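Local structure of signal transducer and activator of transcription (Mus musculus, 5OEN) at residues 2-7 with 84-89; 10-15 with 126-131; 17-22 with 133-138; 78-83 with 162-167. The protein probably relays cytokine signals to the nucleus and activates transcription; this part is its coiled-coil domain. The protein carries 2 engineered substitutions. All coordinates share one frame; numbering follows the deposited sequence.

Contact 1: 2-7 with 84-89; sequences LEIENR and TTLVDL
Ile4 has CG1 anti to its carbonyl carbon (chi1 -71°), and Leu86 and Leu89 both have CG anti to the backbone N. These torsions carry the methyl ends of all three side chains into the space between two helices. Ile4 CD1 is the tip that does the touching. It lies 3.6 Å from Leu86 CD1 and 3.5 Å from Leu89 CD2. Ile4 crosses Leu86 at about a right angle. It runs past Leu89 in the opposite direction, and its CG1 also comes near Leu89 CD2.

Arg7 packs beside this apolar patch with its chain extended from CG to NE. Its guanidinium meets the methyl of Thr85 at the edge, near its plane, with NH2 3.7 Å from Thr85 CG2. The same group forms a salt bridge one turn back on its own helix, with NH1 3.0 Å from Glu3 OE2. The bridge holds NH1 to Glu3, while NH2 and NE lie against the methyl of Thr85. No hydrogen bond crosses between the segments.

The two helices run roughly antiparallel, at 146°. Leu86 also touches Ile8 and Leu11 of helix 2-40. On helix 50-104, Thr84 and Val87 pack on helix 151-173, and Asp88 forms a salt bridge with Arg170.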
loop_
_atom_site.group_PDB
_atom_site.type_symbol
_atom_site.label_atom_id
_atom_site.label_comp_id
_atom_site.label_asym_id
_atom_site.label_seq_id
_atom_site.Cartn_x
_atom_site.Cartn_y
_atom_site.Cartn_z
ATOM N N LEU B 2 -33.760 -14.402 -12.501
ATOM C CA LEU B 2 -33.020 -13.145 -12.416
ATOM C C LEU B 2 -32.549 -12.863 -10.996
ATOM O O LEU B 2 -31.439 -12.357 -10.797
ATOM C CB LEU B 2 -33.882 -11.989 -12.926
ATOM C CG LEU B 2 -34.190 -11.950 -14.426
ATOM C CD1 LEU B 2 -35.019 -10.716 -14.754
ATOM C CD2 LEU B 2 -32.917 -11.963 -15.255
ATOM N N GLU B 3 -33.379 -13.170 -9.995
ATOM C CA GLU B 3 -33.009 -12.861 -8.619
ATOM C C GLU B 3 -31.658 -13.468 -8.264
ATOM O O GLU B 3 -30.849 -12.835 -7.577
ATOM C CB GLU B 3 -34.092 -13.351 -7.656
ATOM C CG GLU B 3 -33.812 -12.997 -6.202
ATOM C CD GLU B 3 -35.061 -12.984 -5.343
ATOM O OE1 GLU B 3 -36.176 -13.059 -5.900
ATOM O OE2 GLU B 3 -34.925 -12.893 -4.106
ATOM N N ILE B 4 -31.395 -14.691 -8.726
ATOM C CA ILE B 4 -30.067 -15.280 -8.562
ATOM C C ILE B 4 -29.053 -14.528 -9.414
ATOM O O ILE B 4 -28.060 -13.994 -8.907
ATOM C CB ILE B 4 -30.089 -16.776 -8.925
ATOM C CG1 ILE B 4 -30.840 -17.584 -7.861
ATOM C CG2 ILE B 4 -28.663 -17.307 -9.113
ATOM C CD1 ILE B 4 -30.051 -17.846 -6.594
ATOM N N GLU B 5 -29.292 -14.488 -10.727
ATOM C CA GLU B 5 -28.356 -13.845 -11.644
ATOM C C GLU B 5 -27.988 -12.449 -11.168
ATOM O O GLU B 5 -26.817 -12.058 -11.214
ATOM C CB GLU B 5 -28.963 -13.790 -13.047
ATOM C CG GLU B 5 -29.180 -15.157 -13.682
ATOM C CD GLU B 5 -28.011 -15.593 -14.544
ATOM O OE1 GLU B 5 -27.524 -14.769 -15.349
ATOM O OE2 GLU B 5 -27.578 -16.758 -14.417
ATOM N N ASN B 6 -28.975 -11.682 -10.701
ATOM C CA ASN B 6 -28.692 -10.343 -10.196
ATOM C C ASN B 6 -28.017 -10.390 -8.832
ATOM O O ASN B 6 -27.231 -9.494 -8.503
ATOM C CB ASN B 6 -29.977 -9.521 -10.120
ATOM C CG ASN B 6 -29.725 -8.089 -9.692
ATOM O OD1 ASN B 6 -29.471 -7.215 -10.523
ATOM N ND2 ASN B 6 -29.788 -7.840 -8.388
ATOM N N ARG B 7 -28.304 -11.414 -8.024
ATOM C CA ARG B 7 -27.635 -11.536 -6.733
ATOM C C ARG B 7 -26.144 -11.779 -6.920
ATOM O O ARG B 7 -25.313 -11.062 -6.353
ATOM C CB ARG B 7 -28.272 -12.654 -5.903
ATOM C CG ARG B 7 -29.120 -12.134 -4.749
ATOM C CD ARG B 7 -29.804 -13.257 -3.979
ATOM N NE ARG B 7 -30.463 -12.765 -2.770
ATOM C CZ ARG B 7 -31.588 -12.055 -2.762
ATOM N NH1 ARG B 7 -32.188 -11.740 -3.902
ATOM N NH2 ARG B 7 -32.112 -11.651 -1.613
ATOM N N THR B 84 -24.737 -15.718 2.678
ATOM C CA THR B 84 -25.616 -16.619 3.419
ATOM C C THR B 84 -26.991 -16.688 2.770
ATOM O O THR B 84 -27.518 -17.777 2.512
ATOM C CB THR B 84 -25.739 -16.163 4.875
ATOM O OG1 THR B 84 -24.458 -16.229 5.514
ATOM C CG2 THR B 84 -26.725 -17.044 5.641
ATOM N N THR B 85 -27.598 -15.527 2.513
ATOM C CA THR B 85 -28.895 -15.494 1.848
ATOM C C THR B 85 -28.862 -16.276 0.542
ATOM O O THR B 85 -29.783 -17.043 0.242
ATOM C CB THR B 85 -29.310 -14.045 1.590
ATOM O OG1 THR B 85 -29.436 -13.357 2.841
ATOM C CG2 THR B 85 -30.638 -13.976 0.838
ATOM N N LEU B 86 -27.805 -16.091 -0.251
ATOM C CA LEU B 86 -27.687 -16.815 -1.513
ATOM C C LEU B 86 -27.592 -18.319 -1.273
ATOM O O LEU B 86 -28.332 -19.103 -1.877
ATOM C CB LEU B 86 -26.468 -16.309 -2.286
ATOM C CG LEU B 86 -26.179 -16.965 -3.638
ATOM C CD1 LEU B 86 -27.312 -16.715 -4.620
ATOM C CD2 LEU B 86 -24.865 -16.452 -4.196
ATOM N N VAL B 87 -26.677 -18.738 -0.395
ATOM C CA VAL B 87 -26.544 -20.157 -0.074
ATOM C C VAL B 87 -27.855 -20.698 0.480
ATOM O O VAL B 87 -28.375 -21.718 0.012
ATOM C CB VAL B 87 -25.382 -20.377 0.912
ATOM C CG1 VAL B 87 -25.352 -21.822 1.414
ATOM C CG2 VAL B 87 -24.060 -20.023 0.253
ATOM N N ASP B 88 -28.407 -20.022 1.490
ATOM C CA ASP B 88 -29.664 -20.463 2.081
ATOM C C ASP B 88 -30.790 -20.517 1.058
ATOM O O ASP B 88 -31.791 -21.201 1.291
ATOM C CB ASP B 88 -30.048 -19.538 3.239
ATOM C CG ASP B 88 -29.097 -19.651 4.416
ATOM O OD1 ASP B 88 -28.106 -20.407 4.316
ATOM O OD2 ASP B 88 -29.344 -18.987 5.445
ATOM N N LEU B 89 -30.647 -19.818 -0.068
ATOM C CA LEU B 89 -31.649 -19.864 -1.123
ATOM C C LEU B 89 -31.300 -20.878 -2.203
ATOM O O LEU B 89 -32.205 -21.446 -2.825
ATOM C CB LEU B 89 -31.811 -18.470 -1.739
ATOM C CG LEU B 89 -32.965 -18.239 -2.718
ATOM C CD1 LEU B 89 -33.478 -16.815 -2.599
ATOM C CD2 LEU B 89 -32.524 -18.500 -4.143
#

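Contact 2: 10-15 with 126-131; sequences GLHVDI and AKFLFH
Two nearly parallel helices of the STAT coiled-coil domain, 2-40 and 115-142, meet here around one aromatic side chain. Their local axes pass 11.2 Å apart, with Phe128 as the largest contributor between them. Its CG is anti to the carbonyl carbon (chi1 -77°), and its ring lies with one face under Leu11 and its edge against His12.

Leu11 CB lies over that face of the Phe128 ring in a CH-pi contact, 3.9 Å from the ring centroid. Leu11 CD1 lies beyond the rim near CD2 and CE2, on the same side. The far edge of the phenyl ring, CE1 and CZ, points at the face of His12. This is a T-shaped pair with centroids of the His12 and Phe128 rings 4.5 Å apart and planes at 64°. Phe128 CZ stands over the centre of the imidazole.

One turn further on, Ile15 has CG1 anti to the backbone N. This sends CD1 to the ring of His131, 3.4 Å from His131 CD2. Ile15 CG2 stays by Phe128, 4.1 Å from its CE1. No hydrogen bond joins the two segments.

Phe128 also touches Ile8 and Leu83, while Leu129 packs on helix 151-173. Phe128 thus joins helices 2-40, 50-104 and 115-142 in the core of the four-helix bundle of the STAT coiled-coil domain.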
loop_
_atom_site.group_PDB
_atom_site.type_symbol
_atom_site.label_atom_id
_atom_site.label_comp_id
_atom_site.label_asym_id
_atom_site.label_seq_id
_atom_site.Cartn_x
_atom_site.Cartn_y
_atom_site.Cartn_z
ATOM N N GLY B 10 -24.107 -8.564 -8.570
ATOM C CA GLY B 10 -23.531 -7.544 -7.713
ATOM C C GLY B 10 -22.481 -8.058 -6.753
ATOM O O GLY B 10 -21.678 -7.263 -6.252
ATOM N N LEU B 11 -22.468 -9.365 -6.477
ATOM C CA LEU B 11 -21.430 -9.916 -5.609
ATOM C C LEU B 11 -20.053 -9.750 -6.239
ATOM O O LEU B 11 -19.094 -9.371 -5.558
ATOM C CB LEU B 11 -21.719 -11.388 -5.308
ATOM C CG LEU B 11 -22.881 -11.678 -4.351
ATOM C CD1 LEU B 11 -23.108 -13.176 -4.231
ATOM C CD2 LEU B 11 -22.643 -11.072 -2.975
ATOM N N HIS B 12 -19.939 -10.020 -7.543
ATOM C CA HIS B 12 -18.698 -9.734 -8.257
ATOM C C HIS B 12 -18.264 -8.294 -8.030
ATOM O O HIS B 12 -17.128 -8.025 -7.624
ATOM C CB HIS B 12 -18.879 -9.991 -9.756
ATOM C CG HIS B 12 -18.909 -11.438 -10.132
ATOM N ND1 HIS B 12 -20.027 -12.047 -10.660
ATOM C CD2 HIS B 12 -17.953 -12.395 -10.072
ATOM C CE1 HIS B 12 -19.760 -13.318 -10.902
ATOM N NE2 HIS B 12 -18.508 -13.555 -10.553
ATOM N N VAL B 13 -19.168 -7.349 -8.295
ATOM C CA VAL B 13 -18.830 -5.933 -8.195
ATOM C C VAL B 13 -18.382 -5.586 -6.782
ATOM O O VAL B 13 -17.425 -4.825 -6.587
ATOM C CB VAL B 13 -20.032 -5.078 -8.637
ATOM C CG1 VAL B 13 -19.800 -3.598 -8.334
ATOM C CG2 VAL B 13 -20.303 -5.282 -10.120
ATOM N N ASP B 14 -19.062 -6.134 -5.774
ATOM C CA ASP B 14 -18.825 -5.701 -4.402
ATOM C C ASP B 14 -17.618 -6.382 -3.769
ATOM O O ASP B 14 -16.979 -5.791 -2.891
ATOM C CB ASP B 14 -20.077 -5.945 -3.556
ATOM C CG ASP B 14 -21.188 -4.957 -3.866
ATOM O OD1 ASP B 14 -20.873 -3.825 -4.291
ATOM O OD2 ASP B 14 -22.372 -5.310 -3.684
ATOM N N ILE B 15 -17.282 -7.606 -4.182
ATOM C CA ILE B 15 -16.048 -8.203 -3.679
ATOM C C ILE B 15 -14.842 -7.568 -4.358
ATOM O O ILE B 15 -13.772 -7.456 -3.748
ATOM C CB ILE B 15 -16.044 -9.732 -3.851
ATOM C CG1 ILE B 15 -14.801 -10.317 -3.174
ATOM C CG2 ILE B 15 -16.062 -10.121 -5.323
ATOM C CD1 ILE B 15 -14.930 -11.774 -2.792
ATOM N N ALA B 126 -19.624 -20.647 -4.490
ATOM C CA ALA B 126 -18.461 -21.121 -3.748
ATOM C C ALA B 126 -17.227 -20.287 -4.070
ATOM O O ALA B 126 -16.456 -19.934 -3.170
ATOM C CB ALA B 126 -18.207 -22.595 -4.060
ATOM N N LYS B 127 -17.028 -19.960 -5.350
ATOM C CA LYS B 127 -15.876 -19.155 -5.745
ATOM C C LYS B 127 -15.845 -17.819 -5.015
ATOM O O LYS B 127 -14.768 -17.250 -4.811
ATOM C CB LYS B 127 -15.889 -18.940 -7.260
ATOM C CG LYS B 127 -15.434 -20.161 -8.050
ATOM C CD LYS B 127 -16.080 -20.231 -9.429
ATOM C CE LYS B 127 -15.672 -19.064 -10.316
ATOM N NZ LYS B 127 -16.239 -19.191 -11.691
ATOM N N PHE B 128 -17.011 -17.300 -4.621
ATOM C CA PHE B 128 -17.039 -16.075 -3.830
ATOM C C PHE B 128 -16.571 -16.327 -2.403
ATOM O O PHE B 128 -15.843 -15.508 -1.829
ATOM C CB PHE B 128 -18.451 -15.486 -3.828
ATOM C CG PHE B 128 -18.825 -14.777 -5.100
ATOM C CD1 PHE B 128 -17.965 -13.858 -5.679
ATOM C CD2 PHE B 128 -20.042 -15.026 -5.714
ATOM C CE1 PHE B 128 -18.311 -13.205 -6.844
ATOM C CE2 PHE B 128 -20.391 -14.374 -6.880
ATOM C CZ PHE B 128 -19.526 -13.464 -7.446
ATOM N N LEU B 129 -16.973 -17.455 -1.818
ATOM C CA LEU B 129 -16.627 -17.728 -0.428
ATOM C C LEU B 129 -15.144 -18.041 -0.278
ATOM O O LEU B 129 -14.522 -17.659 0.720
ATOM C CB LEU B 129 -17.486 -18.873 0.108
ATOM C CG LEU B 129 -18.915 -18.467 0.466
ATOM C CD1 LEU B 129 -19.816 -19.679 0.496
ATOM C CD2 LEU B 129 -18.938 -17.748 1.804
ATOM N N PHE B 130 -14.556 -18.734 -1.255
ATOM C CA PHE B 130 -13.113 -18.954 -1.206
ATOM C C PHE B 130 -12.363 -17.645 -1.382
ATOM O O PHE B 130 -11.382 -17.383 -0.677
ATOM C CB PHE B 130 -12.684 -19.962 -2.270
ATOM C CG PHE B 130 -13.064 -21.377 -1.946
ATOM C CD1 PHE B 130 -12.473 -22.040 -0.881
ATOM C CD2 PHE B 130 -14.004 -22.045 -2.709
ATOM C CE1 PHE B 130 -12.820 -23.343 -0.581
ATOM C CE2 PHE B 130 -14.355 -23.347 -2.413
ATOM C CZ PHE B 130 -13.761 -23.997 -1.348
ATOM N N HIS B 131 -12.810 -16.808 -2.317
ATOM C CA HIS B 131 -12.200 -15.496 -2.485
ATOM C C HIS B 131 -12.275 -14.698 -1.190
ATOM O O HIS B 131 -11.285 -14.097 -0.759
ATOM C CB HIS B 131 -12.886 -14.741 -3.624
ATOM C CG HIS B 131 -12.122 -13.544 -4.098
ATOM N ND1 HIS B 131 -10.865 -13.228 -3.630
ATOM C CD2 HIS B 131 -12.438 -12.588 -5.004
ATOM C CE1 HIS B 131 -10.440 -12.128 -4.224
ATOM N NE2 HIS B 131 -11.376 -11.720 -5.063
#

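Contact 3: 17-22 with 133-138; sequences FLVRSI and RQLLKQ
Leu135 projects from helix 115-142 toward helix 2-40 and makes nearly all of this contact. Its CB meets Ile22 CD1 at 3.6 Å. Its CG is anti to the carbonyl carbon (chi1 -59°), and it too lies near that Ile22 methyl. From CG the two methyls branch. CD1 lies 3.5 Å from Val19 CG2 and 3.8 Å from Leu18 CD2. CD2 also rests by Val19 CG2, at 3.7 Å, and comes near Ile22 CD1. The leucine is therefore lined by three side chains of one helix.

The three approach differently. Val19 crosses Leu135 at about a right angle, Ile22 crosses obliquely, and Leu18 passes it in the opposite direction. Ile22 has CG1 anti to its carbonyl carbon, which brings CD1 to the base of Leu135. Its other branch, CG2, faces Gln138 OE1 loosely. No polar bond links the segments.

Leu18 also packs on Ile75 and Leu79 of helix 50-104, and Leu136 packs on Val157 and Gln160 of helix 151-173. The two local axes differ by only 13° in direction. Leu135, set among Leu18, Val19 and, one turn on from Leu18, Ile22, belongs to the apolar core of the four-helix bundle of the STAT coiled-coil domain.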
loop_
_atom_site.group_PDB
_atom_site.type_symbol
_atom_site.label_atom_id
_atom_site.label_comp_id
_atom_site.label_asym_id
_atom_site.label_seq_id
_atom_site.Cartn_x
_atom_site.Cartn_y
_atom_site.Cartn_z
ATOM N N PHE B 17 -14.809 -4.330 -5.145
ATOM C CA PHE B 17 -14.705 -3.129 -4.322
ATOM C C PHE B 17 -14.057 -3.439 -2.978
ATOM O O PHE B 17 -13.249 -2.651 -2.473
ATOM C CB PHE B 17 -16.089 -2.512 -4.125
ATOM C CG PHE B 17 -16.103 -1.352 -3.174
ATOM C CD1 PHE B 17 -15.624 -0.114 -3.564
ATOM C CD2 PHE B 17 -16.601 -1.498 -1.892
ATOM C CE1 PHE B 17 -15.636 0.955 -2.691
ATOM C CE2 PHE B 17 -16.616 -0.435 -1.015
ATOM C CZ PHE B 17 -16.135 0.794 -1.415
ATOM N N LEU B 18 -14.401 -4.583 -2.380
ATOM C CA LEU B 18 -13.745 -4.993 -1.142
ATOM C C LEU B 18 -12.249 -5.179 -1.357
ATOM O O LEU B 18 -11.430 -4.683 -0.576
ATOM C CB LEU B 18 -14.375 -6.282 -0.612
ATOM C CG LEU B 18 -13.645 -6.942 0.567
ATOM C CD1 LEU B 18 -13.519 -5.980 1.740
ATOM C CD2 LEU B 18 -14.356 -8.214 0.996
ATOM N N VAL B 19 -11.874 -5.905 -2.412
ATOM C CA VAL B 19 -10.458 -6.116 -2.703
ATOM C C VAL B 19 -9.738 -4.778 -2.826
ATOM O O VAL B 19 -8.597 -4.625 -2.371
ATOM C CB VAL B 19 -10.299 -6.971 -3.974
ATOM C CG1 VAL B 19 -8.849 -6.980 -4.455
ATOM C CG2 VAL B 19 -10.761 -8.392 -3.705
ATOM N N ARG B 20 -10.385 -3.790 -3.446
ATOM C CA ARG B 20 -9.784 -2.465 -3.549
ATOM C C ARG B 20 -9.678 -1.804 -2.180
ATOM O O ARG B 20 -8.653 -1.196 -1.855
ATOM C CB ARG B 20 -10.596 -1.601 -4.511
ATOM C CG ARG B 20 -10.678 -2.177 -5.919
ATOM C CD ARG B 20 -11.759 -1.508 -6.751
ATOM N NE ARG B 20 -12.036 -2.254 -7.977
ATOM C CZ ARG B 20 -12.977 -1.928 -8.859
ATOM N NH1 ARG B 20 -13.744 -0.863 -8.662
ATOM N NH2 ARG B 20 -13.153 -2.672 -9.945
ATOM N N SER B 21 -10.728 -1.921 -1.361
ATOM C CA SER B 21 -10.687 -1.355 -0.016
ATOM C C SER B 21 -9.553 -1.961 0.800
ATOM O O SER B 21 -8.872 -1.254 1.553
ATOM C CB SER B 21 -12.027 -1.580 0.688
ATOM O OG SER B 21 -13.071 -0.853 0.064
ATOM N N ILE B 22 -9.338 -3.270 0.665
ATOM C CA ILE B 22 -8.282 -3.934 1.424
ATOM C C ILE B 22 -6.912 -3.453 0.960
ATOM O O ILE B 22 -5.989 -3.297 1.768
ATOM C CB ILE B 22 -8.423 -5.461 1.299
ATOM C CG1 ILE B 22 -9.767 -5.913 1.880
ATOM C CG2 ILE B 22 -7.284 -6.162 2.024
ATOM C CD1 ILE B 22 -10.157 -7.316 1.493
ATOM N N ARG B 133 -12.611 -15.824 1.861
ATOM C CA ARG B 133 -11.741 -16.423 2.866
ATOM C C ARG B 133 -10.303 -15.959 2.681
ATOM O O ARG B 133 -9.601 -15.676 3.660
ATOM C CB ARG B 133 -11.819 -17.949 2.800
ATOM C CG ARG B 133 -10.917 -18.640 3.812
ATOM C CD ARG B 133 -11.077 -20.148 3.794
ATOM N NE ARG B 133 -10.204 -20.787 4.776
ATOM C CZ ARG B 133 -10.208 -22.087 5.055
ATOM N NH1 ARG B 133 -9.373 -22.569 5.965
ATOM N NH2 ARG B 133 -11.045 -22.906 4.432
ATOM N N GLN B 134 -9.846 -15.877 1.431
ATOM C CA GLN B 134 -8.502 -15.378 1.165
ATOM C C GLN B 134 -8.349 -13.939 1.639
ATOM O O GLN B 134 -7.311 -13.568 2.200
ATOM C CB GLN B 134 -8.193 -15.485 -0.328
ATOM C CG GLN B 134 -6.841 -14.914 -0.724
ATOM C CD GLN B 134 -5.691 -15.601 -0.016
ATOM O OE1 GLN B 134 -4.825 -14.947 0.568
ATOM N NE2 GLN B 134 -5.675 -16.929 -0.065
ATOM N N LEU B 135 -9.374 -13.111 1.423
ATOM C CA LEU B 135 -9.281 -11.702 1.797
ATOM C C LEU B 135 -9.267 -11.531 3.311
ATOM O O LEU B 135 -8.466 -10.754 3.844
ATOM C CB LEU B 135 -10.435 -10.920 1.170
ATOM C CG LEU B 135 -10.516 -10.971 -0.359
ATOM C CD1 LEU B 135 -11.706 -10.168 -0.859
ATOM C CD2 LEU B 135 -9.230 -10.477 -1.009
ATOM N N LEU B 136 -10.147 -12.239 4.022
ATOM C CA LEU B 136 -10.095 -12.210 5.480
ATOM C C LEU B 136 -8.753 -12.721 5.985
ATOM O O LEU B 136 -8.222 -12.219 6.983
ATOM C CB LEU B 136 -11.234 -13.044 6.067
ATOM C CG LEU B 136 -12.652 -12.488 5.935
ATOM C CD1 LEU B 136 -13.652 -13.504 6.464
ATOM C CD2 LEU B 136 -12.797 -11.165 6.670
ATOM N N LYS B 137 -8.193 -13.727 5.311
ATOM C CA LYS B 137 -6.877 -14.231 5.680
ATOM C C LYS B 137 -5.811 -13.153 5.539
ATOM O O LYS B 137 -4.848 -13.128 6.312
ATOM C CB LYS B 137 -6.537 -15.445 4.819
ATOM C CG LYS B 137 -5.316 -16.228 5.285
ATOM C CD LYS B 137 -5.061 -17.452 4.410
ATOM C CE LYS B 137 -6.294 -18.344 4.307
ATOM N NZ LYS B 137 -5.980 -19.698 3.778
ATOM N N GLN B 138 -5.964 -12.259 4.560
ATOM C CA GLN B 138 -5.035 -11.145 4.418
ATOM C C GLN B 138 -5.194 -10.157 5.567
ATOM O O GLN B 138 -4.203 -9.710 6.158
ATOM C CB GLN B 138 -5.254 -10.446 3.074
ATOM C CG GLN B 138 -4.865 -11.283 1.865
ATOM C CD GLN B 138 -5.187 -10.594 0.556
ATOM O OE1 GLN B 138 -6.102 -9.774 0.482
ATOM N NE2 GLN B 138 -4.431 -10.919 -0.486
#

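Contact 4: 78-83 with 162-167; sequences GLVGRL and AQVMEL
The guanidinium of Arg82 has Leu79 CD2 over one face, 3.6 Å above its plane and offset toward the rim. Arg82 points away from the 162-167 segment, and its NH1 forms a salt bridge with Asp14 of helix 2-40. The other flat group, the amide of Gln163, lies at the contact. Its NE2 is 3.3 Å from Val80 CG1, at the end of a chain extended beyond CG. Both belong to the four-helix bundle of the STAT coiled-coil domain, on helices 50-104 and 151-173.

These helices run nearly parallel here, crossing at 19° with axes 10.2 Å apart. Val80 and Val164 mark the closest backbone approach. Val80 is the main side chain and splits its two methyls. CG1 is anti to the backbone N and goes to Gln163, where it meets CB as well as NE2. CG2 is anti to the carbonyl carbon and goes to Val164, 3.7 Å from Val164 CG2. The two valines cross at about a right angle, as do Val80 and Gln163.

One turn on, Leu167 reaches the backbone and CB of Leu83. The helix 115-142 side is covered by Leu132, which touches Val80 and Leu83, and by Leu129, which touches Leu167. Contact across the segments is by packing alone. Leu167 CD2 sits 3.6 Å from Leu83 C and 3.8 Å from Leu83 CB.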
loop_
_atom_site.group_PDB
_atom_site.type_symbol
_atom_site.label_atom_id
_atom_site.label_comp_id
_atom_site.label_asym_id
_atom_site.label_seq_id
_atom_site.Cartn_x
_atom_site.Cartn_y
_atom_site.Cartn_z
ATOM N N GLY B 78 -21.303 -7.412 5.489
ATOM C CA GLY B 78 -22.447 -7.342 4.598
ATOM C C GLY B 78 -22.386 -8.389 3.503
ATOM O O GLY B 78 -23.414 -8.942 3.100
ATOM N N LEU B 79 -21.182 -8.678 3.005
ATOM C CA LEU B 79 -21.028 -9.732 2.008
ATOM C C LEU B 79 -21.286 -11.104 2.619
ATOM O O LEU B 79 -22.019 -11.921 2.046
ATOM C CB LEU B 79 -19.630 -9.670 1.388
ATOM C CG LEU B 79 -19.333 -8.511 0.433
ATOM C CD1 LEU B 79 -17.917 -8.629 -0.105
ATOM C CD2 LEU B 79 -20.332 -8.461 -0.717
ATOM N N VAL B 80 -20.690 -11.377 3.783
ATOM C CA VAL B 80 -20.932 -12.647 4.467
ATOM C C VAL B 80 -22.429 -12.903 4.589
ATOM O O VAL B 80 -22.927 -13.982 4.250
ATOM C CB VAL B 80 -20.246 -12.652 5.845
ATOM C CG1 VAL B 80 -20.764 -13.800 6.715
ATOM C CG2 VAL B 80 -18.739 -12.759 5.683
ATOM N N GLY B 81 -23.168 -11.909 5.084
ATOM C CA GLY B 81 -24.607 -12.065 5.208
ATOM C C GLY B 81 -25.284 -12.297 3.871
ATOM O O GLY B 81 -26.181 -13.136 3.755
ATOM N N ARG B 82 -24.869 -11.554 2.843
ATOM C CA ARG B 82 -25.454 -11.735 1.519
ATOM C C ARG B 82 -25.169 -13.133 0.987
ATOM O O ARG B 82 -26.064 -13.807 0.464
ATOM C CB ARG B 82 -24.921 -10.673 0.559
ATOM C CG ARG B 82 -25.787 -9.427 0.473
ATOM C CD ARG B 82 -25.371 -8.544 -0.687
ATOM N NE ARG B 82 -24.403 -7.526 -0.291
ATOM C CZ ARG B 82 -23.681 -6.807 -1.146
ATOM N NH1 ARG B 82 -23.804 -7.001 -2.454
ATOM N NH2 ARG B 82 -22.830 -5.898 -0.694
ATOM N N LEU B 83 -23.920 -13.583 1.109
ATOM C CA LEU B 83 -23.575 -14.933 0.677
ATOM C C LEU B 83 -24.423 -15.969 1.404
ATOM O O LEU B 83 -24.805 -16.991 0.821
ATOM C CB LEU B 83 -22.085 -15.183 0.906
ATOM C CG LEU B 83 -21.148 -14.223 0.162
ATOM C CD1 LEU B 83 -19.790 -14.161 0.839
ATOM C CD2 LEU B 83 -21.001 -14.630 -1.294
ATOM N N ALA B 162 -15.174 -17.635 10.546
ATOM C CA ALA B 162 -15.956 -18.800 10.941
ATOM C C ALA B 162 -17.220 -18.919 10.099
ATOM O O ALA B 162 -17.550 -20.004 9.605
ATOM C CB ALA B 162 -16.304 -18.715 12.426
ATOM N N GLN B 163 -17.938 -17.808 9.919
ATOM C CA GLN B 163 -19.163 -17.835 9.126
ATOM C C GLN B 163 -18.875 -18.262 7.693
ATOM O O GLN B 163 -19.567 -19.122 7.135
ATOM C CB GLN B 163 -19.829 -16.460 9.157
ATOM C CG GLN B 163 -20.158 -15.969 10.557
ATOM C CD GLN B 163 -20.743 -14.575 10.560
ATOM O OE1 GLN B 163 -20.255 -13.687 11.259
ATOM N NE2 GLN B 163 -21.796 -14.372 9.777
ATOM N N VAL B 164 -17.849 -17.667 7.079
ATOM C CA VAL B 164 -17.487 -18.026 5.711
ATOM C C VAL B 164 -17.219 -19.521 5.608
ATOM O O VAL B 164 -17.553 -20.159 4.602
ATOM C CB VAL B 164 -16.272 -17.198 5.252
ATOM C CG1 VAL B 164 -15.702 -17.737 3.939
ATOM C CG2 VAL B 164 -16.660 -15.731 5.100
ATOM N N MET B 165 -16.612 -20.105 6.643
ATOM C CA MET B 165 -16.284 -21.524 6.597
ATOM C C MET B 165 -17.531 -22.383 6.760
ATOM O O MET B 165 -17.640 -23.452 6.147
ATOM C CB MET B 165 -15.257 -21.863 7.677
ATOM C CG MET B 165 -14.599 -23.217 7.484
ATOM S SD MET B 165 -13.528 -23.258 6.032
ATOM C CE MET B 165 -13.632 -24.989 5.580
ATOM N N GLU B 166 -18.481 -21.936 7.583
ATOM C CA GLU B 166 -19.734 -22.671 7.727
ATOM C C GLU B 166 -20.524 -22.659 6.426
ATOM O O GLU B 166 -21.151 -23.660 6.064
ATOM C CB GLU B 166 -20.559 -22.075 8.866
ATOM C CG GLU B 166 -19.872 -22.144 10.220
ATOM C CD GLU B 166 -20.553 -21.284 11.262
ATOM O OE1 GLU B 166 -21.789 -21.391 11.406
ATOM O OE2 GLU B 166 -19.855 -20.493 11.931
ATOM N N LEU B 167 -20.505 -21.534 5.709
ATOM C CA LEU B 167 -21.148 -21.486 4.401
ATOM C C LEU B 167 -20.473 -22.440 3.424
ATOM O O LEU B 167 -21.150 -23.141 2.663
ATOM C CB LEU B 167 -21.133 -20.057 3.858
ATOM C CG LEU B 167 -22.318 -19.170 4.247
ATOM C CD1 LEU B 167 -22.446 -19.040 5.760
ATOM C CD2 LEU B 167 -22.187 -17.798 3.597
#

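Overall arrangement
All four contacts lie in the STAT coiled-coil domain and together use its four long helices. Helix 2-40 carries the first segments of contacts 1, 2 and 3, in that order. Helix 50-104 serves contacts 1 and 4, helix 115-142 serves contacts 2 and 3, and helix 151-173 serves contact 4. The segments of each pair of contacts alternate along the chain. Centres of contacts 2 and 3 are about 10 Å apart, and those of contacts 1 and 3 about 21 Å, without touching. Contacts 2 and 4 join through Asp14 and Arg82. Contacts 2, 3 and 4 are buried in the core, and contact 1, partly buried, continues the packing toward the N-terminal end of helix 2-40.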